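Local coordinates for protein 4-hydroxy-tetrahydrodipicolinate synthase (Aquifex aeolicus, PDB 2EHH) that probably catalyses the condensation of pyruvate with aspartate beta-semialdehyde to 4-hydroxy-tetrahydrodipicolinate, a step of lysine biosynthesis by the diaminopimelate pathway, at residues A[99-104]-A[116-121]; A[128-133]-A[157-162]. All coordinates share one frame; numbering follows the deposited sequence.

Contact 1 (A[99-104]-A[116-121])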
loop_
_atom_site.group_PDB
_atom_site.type_symbol
_atom_site.label_atom_id
_atom_site.label_comp_id
_atom_site.label_asym_id
_atom_site.label_seq_id
_atom_site.Cartn_x
_atom_site.Cartn_y
_atom_site.Cartn_z
ATOM N N ALA A 99 5.635 -23.077 -21.660
ATOM C CA ALA A 99 5.851 -23.180 -20.223
ATOM C C ALA A 99 5.560 -21.838 -19.557
ATOM O O ALA A 99 6.068 -20.805 -19.989
ATOM C CB ALA A 99 7.289 -23.598 -19.935
ATOM N N LEU A 100 4.726 -21.864 -18.520
ATOM C CA LEU A 100 4.382 -20.660 -17.766
ATOM C C LEU A 100 5.317 -20.659 -16.562
ATOM O O LEU A 100 5.264 -21.562 -15.726
ATOM C CB LEU A 100 2.930 -20.714 -17.288
ATOM C CG LEU A 100 2.441 -19.486 -16.510
ATOM C CD1 LEU A 100 1.795 -18.495 -17.473
ATOM C CD2 LEU A 100 1.434 -19.917 -15.463
ATOM N N VAL A 101 6.178 -19.653 -16.481
ATOM C CA VAL A 101 7.149 -19.562 -15.404
ATOM C C VAL A 101 6.863 -18.357 -14.527
ATOM O O VAL A 101 7.059 -17.216 -14.942
ATOM C CB VAL A 101 8.565 -19.454 -15.979
ATOM C CG1 VAL A 101 9.588 -19.424 -14.855
ATOM C CG2 VAL A 101 8.820 -20.631 -16.924
ATOM N N VAL A 102 6.389 -18.613 -13.317
ATOM C CA VAL A 102 6.054 -17.531 -12.403
ATOM C C VAL A 102 7.291 -16.808 -11.884
ATOM O O VAL A 102 8.374 -17.393 -11.767
ATOM C CB VAL A 102 5.225 -18.062 -11.196
ATOM C CG1 VAL A 102 6.108 -18.921 -10.290
ATOM C CG2 VAL A 102 4.616 -16.900 -10.417
ATOM N N VAL A 103 7.137 -15.517 -11.612
ATOM C CA VAL A 103 8.228 -14.734 -11.050
ATOM C C VAL A 103 8.397 -15.343 -9.660
ATOM O O VAL A 103 7.414 -15.543 -8.955
ATOM C CB VAL A 103 7.832 -13.242 -10.897
ATOM C CG1 VAL A 103 8.844 -12.513 -10.021
ATOM C CG2 VAL A 103 7.739 -12.585 -12.265
ATOM N N PRO A 104 9.635 -15.658 -9.258
ATOM C CA PRO A 104 9.887 -16.247 -7.940
ATOM C C PRO A 104 9.163 -15.555 -6.787
ATOM O O PRO A 104 9.287 -14.341 -6.592
ATOM C CB PRO A 104 11.396 -16.146 -7.814
ATOM C CG PRO A 104 11.841 -16.433 -9.224
ATOM C CD PRO A 104 10.880 -15.585 -10.046
ATOM N N GLU A 116 18.622 -13.458 -14.224
ATOM C CA GLU A 116 19.351 -14.723 -14.298
ATOM C C GLU A 116 18.437 -15.939 -14.183
ATOM O O GLU A 116 18.701 -16.977 -14.788
ATOM C CB GLU A 116 20.449 -14.768 -13.231
ATOM C CG GLU A 116 21.515 -13.708 -13.451
ATOM C CD GLU A 116 22.746 -13.908 -12.591
ATOM O OE1 GLU A 116 23.570 -12.972 -12.518
ATOM O OE2 GLU A 116 22.893 -14.999 -11.997
ATOM N N HIS A 117 17.353 -15.806 -13.424
ATOM C CA HIS A 117 16.398 -16.900 -13.259
ATOM C C HIS A 117 15.772 -17.273 -14.604
ATOM O O HIS A 117 15.902 -18.403 -15.082
ATOM C CB HIS A 117 15.293 -16.483 -12.280
ATOM C CG HIS A 117 14.217 -17.509 -12.096
ATOM N ND1 HIS A 117 14.404 -18.668 -11.370
ATOM C CD2 HIS A 117 12.932 -17.538 -12.523
ATOM C CE1 HIS A 117 13.279 -19.362 -11.355
ATOM N NE2 HIS A 117 12.370 -18.698 -12.050
ATOM N N PHE A 118 15.099 -16.308 -15.215
ATOM C CA PHE A 118 14.435 -16.533 -16.488
ATOM C C PHE A 118 15.411 -16.817 -17.618
ATOM O O PHE A 118 15.124 -17.625 -18.502
ATOM C CB PHE A 118 13.550 -15.334 -16.828
ATOM C CG PHE A 118 12.294 -15.264 -16.003
ATOM C CD1 PHE A 118 11.205 -16.080 -16.300
ATOM C CD2 PHE A 118 12.214 -14.413 -14.906
ATOM C CE1 PHE A 118 10.050 -16.053 -15.513
ATOM C CE2 PHE A 118 11.064 -14.376 -14.112
ATOM C CZ PHE A 118 9.981 -15.199 -14.417
ATOM N N LYS A 119 16.563 -16.160 -17.588
ATOM C CA LYS A 119 17.573 -16.366 -18.618
ATOM C C LYS A 119 18.062 -17.813 -18.550
ATOM O O LYS A 119 18.142 -18.505 -19.566
ATOM C CB LYS A 119 18.745 -15.409 -18.403
ATOM C CG LYS A 119 19.771 -15.400 -19.526
ATOM C CD LYS A 119 20.977 -14.552 -19.143
ATOM C CE LYS A 119 21.851 -14.229 -20.349
ATOM N NZ LYS A 119 22.350 -15.449 -21.040
ATOM N N THR A 120 18.377 -18.266 -17.341
ATOM C CA THR A 120 18.860 -19.630 -17.138
ATOM C C THR A 120 17.878 -20.663 -17.674
ATOM O O THR A 120 18.260 -21.569 -18.419
ATOM C CB THR A 120 19.142 -19.893 -15.642
ATOM O OG1 THR A 120 20.188 -19.017 -15.207
ATOM C CG2 THR A 120 19.578 -21.344 -15.411
ATOM N N VAL A 121 16.610 -20.526 -17.303
ATOM C CA VAL A 121 15.584 -21.452 -17.767
ATOM C C VAL A 121 15.419 -21.394 -19.289
ATOM O O VAL A 121 15.409 -22.428 -19.956
ATOM C CB VAL A 121 14.217 -21.150 -17.108
ATOM C CG1 VAL A 121 13.132 -22.028 -17.723
ATOM C CG2 VAL A 121 14.297 -21.393 -15.608
HETATM O O HOH W 1 9.816 -19.642 -11.574
#

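Contact 2 (A[128-133]-A[157-162])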
loop_
_atom_site.group_PDB
_atom_site.type_symbol
_atom_site.label_atom_id
_atom_site.label_comp_id
_atom_site.label_asym_id
_atom_site.label_seq_id
_atom_site.Cartn_x
_atom_site.Cartn_y
_atom_site.Cartn_z
ATOM N N PRO A 128 8.749 -22.343 -25.843
ATOM C CA PRO A 128 8.217 -20.993 -25.638
ATOM C C PRO A 128 7.905 -20.776 -24.157
ATOM O O PRO A 128 7.275 -21.614 -23.520
ATOM C CB PRO A 128 6.962 -20.981 -26.506
ATOM C CG PRO A 128 7.341 -21.899 -27.641
ATOM C CD PRO A 128 8.009 -23.046 -26.906
ATOM N N ILE A 129 8.349 -19.647 -23.620
ATOM C CA ILE A 129 8.134 -19.340 -22.213
ATOM C C ILE A 129 7.299 -18.090 -21.991
ATOM O O ILE A 129 7.513 -17.065 -22.638
ATOM C CB ILE A 129 9.484 -19.158 -21.492
ATOM C CG1 ILE A 129 10.243 -20.488 -21.489
ATOM C CG2 ILE A 129 9.261 -18.648 -20.065
ATOM C CD1 ILE A 129 11.694 -20.360 -21.089
ATOM N N ILE A 130 6.349 -18.194 -21.066
ATOM C CA ILE A 130 5.481 -17.079 -20.708
ATOM C C ILE A 130 5.801 -16.678 -19.273
ATOM O O ILE A 130 5.686 -17.492 -18.357
ATOM C CB ILE A 130 3.981 -17.466 -20.750
ATOM C CG1 ILE A 130 3.627 -18.071 -22.107
ATOM C CG2 ILE A 130 3.116 -16.226 -20.480
ATOM C CD1 ILE A 130 2.187 -18.556 -22.208
ATOM N N ILE A 131 6.220 -15.435 -19.083
ATOM C CA ILE A 131 6.518 -14.940 -17.746
ATOM C C ILE A 131 5.184 -14.737 -17.026
ATOM O O ILE A 131 4.201 -14.312 -17.639
ATOM C CB ILE A 131 7.265 -13.589 -17.812
ATOM C CG1 ILE A 131 8.672 -13.806 -18.371
ATOM C CG2 ILE A 131 7.327 -12.953 -16.423
ATOM C CD1 ILE A 131 9.401 -12.511 -18.708
ATOM N N TYR A 132 5.138 -15.048 -15.735
ATOM C CA TYR A 132 3.905 -14.866 -14.979
ATOM C C TYR A 132 4.163 -13.895 -13.834
ATOM O O TYR A 132 4.823 -14.236 -12.850
ATOM C CB TYR A 132 3.396 -16.215 -14.449
ATOM C CG TYR A 132 2.125 -16.127 -13.626
ATOM C CD1 TYR A 132 1.274 -15.026 -13.728
ATOM C CD2 TYR A 132 1.755 -17.167 -12.768
ATOM C CE1 TYR A 132 0.091 -14.960 -12.999
ATOM C CE2 TYR A 132 0.568 -17.108 -12.037
ATOM C CZ TYR A 132 -0.257 -16.003 -12.161
ATOM O OH TYR A 132 -1.445 -15.944 -11.466
ATOM N N ASN A 133 3.643 -12.680 -13.984
ATOM C CA ASN A 133 3.815 -11.630 -12.986
ATOM C C ASN A 133 2.539 -11.442 -12.178
ATOM O O ASN A 133 1.485 -11.124 -12.731
ATOM C CB ASN A 133 4.184 -10.311 -13.681
ATOM C CG ASN A 133 4.472 -9.185 -12.699
ATOM O OD1 ASN A 133 5.396 -9.273 -11.886
ATOM N ND2 ASN A 133 3.689 -8.111 -12.779
ATOM N N ILE A 157 11.713 -16.216 -24.860
ATOM C CA ILE A 157 10.755 -15.571 -23.961
ATOM C C ILE A 157 9.838 -14.711 -24.826
ATOM O O ILE A 157 10.226 -13.638 -25.294
ATOM C CB ILE A 157 11.514 -14.743 -22.907
ATOM C CG1 ILE A 157 12.354 -15.700 -22.050
ATOM C CG2 ILE A 157 10.545 -13.955 -22.049
ATOM C CD1 ILE A 157 13.258 -15.032 -21.042
ATOM N N VAL A 158 8.614 -15.193 -25.016
ATOM C CA VAL A 158 7.648 -14.550 -25.908
ATOM C C VAL A 158 6.406 -13.874 -25.348
ATOM O O VAL A 158 5.675 -13.221 -26.093
ATOM C CB VAL A 158 7.152 -15.573 -26.937
ATOM C CG1 VAL A 158 8.336 -16.192 -27.666
ATOM C CG2 VAL A 158 6.349 -16.657 -26.228
ATOM N N ALA A 159 6.140 -14.028 -24.060
ATOM C CA ALA A 159 4.941 -13.414 -23.512
ATOM C C ALA A 159 4.971 -13.268 -22.001
ATOM O O ALA A 159 5.888 -13.747 -21.333
ATOM C CB ALA A 159 3.731 -14.228 -23.916
ATOM N N SER A 160 3.960 -12.589 -21.477
ATOM C CA SER A 160 3.831 -12.404 -20.040
ATOM C C SER A 160 2.368 -12.407 -19.629
ATOM O O SER A 160 1.531 -11.764 -20.266
ATOM C CB SER A 160 4.465 -11.085 -19.593
ATOM O OG SER A 160 4.329 -10.924 -18.186
ATOM N N LYS A 161 2.059 -13.160 -18.577
ATOM C CA LYS A 161 0.708 -13.198 -18.041
ATOM C C LYS A 161 0.752 -12.139 -16.953
ATOM O O LYS A 161 1.455 -12.298 -15.947
ATOM C CB LYS A 161 0.393 -14.556 -17.418
ATOM C CG LYS A 161 -0.966 -14.601 -16.732
ATOM C CD LYS A 161 -1.167 -15.913 -15.962
ATOM C CE LYS A 161 -2.518 -15.932 -15.253
ATOM N NZ LYS A 161 -2.650 -17.077 -14.301
ATOM N N GLU A 162 0.009 -11.060 -17.154
ATOM C CA GLU A 162 0.008 -9.960 -16.203
ATOM C C GLU A 162 -1.217 -9.879 -15.299
ATOM O O GLU A 162 -2.305 -9.504 -15.738
ATOM C CB GLU A 162 0.169 -8.635 -16.954
ATOM C CG GLU A 162 1.526 -8.436 -17.616
ATOM C CD GLU A 162 2.655 -8.283 -16.604
ATOM O OE1 GLU A 162 2.399 -7.759 -15.495
ATOM O OE2 GLU A 162 3.801 -8.666 -16.925
#

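Contact 1 (A[99-104]-A[116-121])
Pro104, in the loop just after strand 98-102 of the TIM barrel, meets His117 tip to tip; His117 belongs to helix 111-124, which follows that strand in a beta-alpha-beta unit. Strand and helix run nearly antiparallel, at 158°, with their axes 10.5 Å apart at the closest. Pro104 CG sits over the centre of the His117 ring, 3.6 Å from its centroid, in a CH-pi contact almost on the ring normal. The histidine CB points toward the strand segment, and CG stands anti to the backbone N (chi1 177°). Its rotation is fixed from two sides: ND1 is hydrogen-bonded to Thr81 OG1, while NE2 meets a water 2.8 Å away that lies in the ring plane. That water donates to Val102 O at 2.7 Å and so joins helix to strand where no direct hydrogen bond does. An alanine in place of His117 would probably leave Thr81 OG1 and the bridging water without their ring partner and open a gap beneath Pro104 CG.

Phe118 lies next to His117, whose CD2 stands over the centre of one face of the phenylalanine ring. Its CB does not point straight at the strand, but the ring end comes nearer and presents an edge to the backbone: Val101 O lies in the ring plane, 3.3 Å from Phe118 CE1. Val101 slides past Phe118 in the opposite direction and brings CG1 to 3.5 Å from Phe118 CE1. Pro269 of the second subunit packs on Pro104, which places this buried contact close to a subunit interface. The side chains of Val103 and Phe118 cross at about a right angle, with Val103 CG2 4.1 Å from Phe118 CZ.

Contact 2 (A[128-133]-A[157-162])
Tyr132 and Lys161 lie side by side on neighbouring parallel strands of the TIM barrel, their side chains pointing the same way. Backbone hydrogen bonds join the strands: Ile131 N to Ala159 O, Lys161 N to Ile131 O at 2.6 Å, and Asn133 N to Lys161 O. Between Ile129 and Ile130 the register slips by one residue, a beta bulge at Val158, whose N still bonds to Ile129 O. Apolar contact comes from Ile131 CD1, 3.8 Å from Ile157 CG2, on the face that also bears Ser160.

On the other face, Lys161 is extended beyond CG and puts CD over the Tyr132 ring, offset toward the rim, in a CH-pi contact 3.7 Å from the centroid. These are the predicted Schiff-base lysine and proton donor/acceptor; Lys161 NZ ends 3.3 Å from Tyr132 OH.

The side-chain hydrogen bonds lie on the face of Ile131 and Ser160. Asn133 ND2 donates to the syn side of Glu162 OE1, somewhat out of the carboxylate plane; OE1 also forms a salt bridge with Arg169. Ser160 OG grips the second oxygen, donating to Glu162 OE2 from the anti side, well out of its plane, at 2.6 Å.

In the fold
Contact 1 closes before contact 2 opens along the chain, and their centres lie 9 Å apart on the same side of the chain's centre. Strands 98-102 and 129-133 are neighbours in the eight-stranded parallel barrel, connected through helix 111-124. The contacts touch directly: Ala99 O and Ile130 N, 2.8 Å apart, probably form a hydrogen bond, and Val102 CA packs on Tyr132 CB. Contact 1 thus seats a helix on the outside of the barrel, whereas contact 2 joins the next two strands. Strand 129-133 is common ground: on one side Ile131 packs against Phe118 of the outer helix, on the other Tyr132 belongs to the predicted active site, where Tyr106 of the second subunit also packs.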